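Local coordinates for 52 protein (PDB 2OA5), which is an abundant tegument protein of murine gammaherpesvirus 68 and probably serves a structural role in the layer between capsid and envelope, at the interface of chains A and B. Numbering follows the deposited sequence. Chains: chain A/B, Hypothetical protein BQLF2.

The interface of chains A and B. Residues chain A 20-21, 23-24, 27; chain B 20, 24, 27.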
# COMPACT_ATOMS: atom_id res chain seq x y z
N LEU A 20 -10.23 -11.59 -14.13
CA LEU A 20 -10.73 -12.35 -15.28
C LEU A 20 -11.18 -13.75 -14.86
O LEU A 20 -12.20 -14.25 -15.35
CB LEU A 20 -9.64 -12.46 -16.35
CG LEU A 20 -9.51 -11.20 -17.21
CD1 LEU A 20 -8.23 -11.24 -18.04
CD2 LEU A 20 -10.74 -11.08 -18.10
N LYS A 21 -10.44 -14.38 -13.95
CA LYS A 21 -10.81 -15.71 -13.49
C LYS A 21 -12.13 -15.66 -12.73
O LYS A 21 -12.95 -16.57 -12.85
CB LYS A 21 -9.73 -16.30 -12.59
CG LYS A 21 -8.45 -16.67 -13.33
CD LYS A 21 -7.54 -17.52 -12.45
CE LYS A 21 -6.23 -17.79 -13.16
NZ LYS A 21 -5.33 -18.73 -12.40
N GLU A 23 -14.44 -13.29 -13.11
CA GLU A 23 -15.49 -12.88 -14.03
C GLU A 23 -15.87 -14.10 -14.88
O GLU A 23 -17.05 -14.32 -15.18
CB GLU A 23 -15.02 -11.74 -14.93
CG GLU A 23 -16.11 -11.18 -15.83
CD GLU A 23 -15.61 -10.09 -16.77
OE1 GLU A 23 -14.81 -10.42 -17.66
OE2 GLU A 23 -16.02 -8.92 -16.61
N ASN A 24 -14.86 -14.88 -15.28
CA ASN A 24 -15.06 -16.09 -16.08
C ASN A 24 -16.02 -17.02 -15.35
O ASN A 24 -17.00 -17.50 -15.93
CB ASN A 24 -13.71 -16.79 -16.28
CG ASN A 24 -13.83 -18.17 -16.94
OD1 ASN A 24 -14.03 -19.19 -16.27
ND2 ASN A 24 -13.72 -18.20 -18.26
N LEU A 27 -19.45 -15.88 -15.51
CA LEU A 27 -19.95 -16.08 -16.86
C LEU A 27 -20.35 -17.54 -17.06
O LEU A 27 -21.30 -17.83 -17.79
CB LEU A 27 -18.88 -15.67 -17.88
CG LEU A 27 -18.65 -14.17 -18.03
CD1 LEU A 27 -17.29 -13.90 -18.65
CD2 LEU A 27 -19.77 -13.56 -18.87
N LEU B 20 -7.80 -15.87 -21.00
CA LEU B 20 -8.97 -15.50 -20.21
C LEU B 20 -9.81 -14.45 -20.91
O LEU B 20 -11.04 -14.50 -20.84
CB LEU B 20 -8.54 -15.03 -18.82
CG LEU B 20 -8.14 -16.20 -17.93
CD1 LEU B 20 -7.32 -15.72 -16.75
CD2 LEU B 20 -9.39 -16.92 -17.46
N ASN B 24 -13.52 -15.23 -22.05
CA ASN B 24 -14.51 -14.36 -21.43
C ASN B 24 -15.29 -13.54 -22.46
O ASN B 24 -16.44 -13.17 -22.21
CB ASN B 24 -13.84 -13.47 -20.38
CG ASN B 24 -13.47 -14.24 -19.11
OD1 ASN B 24 -13.44 -15.47 -19.11
ND2 ASN B 24 -13.18 -13.51 -18.04
N LEU B 27 -17.74 -16.17 -23.81
CA LEU B 27 -18.79 -16.41 -22.83
C LEU B 27 -19.81 -15.27 -22.75
O LEU B 27 -21.00 -15.51 -22.54
CB LEU B 27 -18.17 -16.68 -21.46
CG LEU B 27 -17.51 -18.05 -21.30
CD1 LEU B 27 -16.21 -17.93 -20.55
CD2 LEU B 27 -18.46 -19.01 -20.57
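A:Leu20 meets B:Leu20, and seven residues, two turns, further along A:Leu27 meets B:Leu27, where helix 10-29 of chain A and helix 8-33 of chain B run side by side in the manner of a parallel coiled coil. This is probably a self-association interface of ORF52, which the structure alone does not prove. Both leucine pairs touch through their beta carbons: CB of A:Leu20 lies 3.7 Å from CB of B:Leu20, and CB of A:Leu27 lies 3.8 Å from CB of B:Leu27. In all four leucines CG stands anti to the carbonyl carbon, and the two Leu20 copies have closely matching torsions and cross obliquely.

Between the two leucine layers sits a pair of asparagines, a worked example of how a polar residue can be accommodated in a coiled-coil core by pairing with its own copy. The copies adopt different rotamers. In A:Asn24 the amide carbon CG swings anti to the backbone N (chi1 172°), whereas in B:Asn24 it lies beside that nitrogen (chi1 -74°), and the two side chains meet at about a right angle with their amide planes nearly coplanar. The amide nitrogen ND2 of A:Asn24 donates to the carboxamide oxygen OD1 of B:Asn24 at 2.9 Å, approaching almost in line with the C=O bond. B:Asn24 then uses its own ND2 to reach the backbone O of A:Leu20 at 3.0 Å, one turn back on the partner helix. Both ends of its amide are thereby tied, which should fix the flip of the group, and this asymmetric pairing departs locally from exact two-fold symmetry. CD1 of A:Leu27 packs against CG of B:Asn24 at 3.9 Å.

Towards the rim, A:Lys21 lays the aliphatic part of its extended chain beside B:Leu20, CG to CD1 at 3.7 Å. On the opposite flank, between A:Leu20 and A:Leu27, the carboxylate of A:Glu23 approaches the B:Asn24 amide with its plane turned by 55°, its OE1 lying 3.5 Å from ND2 of B:Asn24.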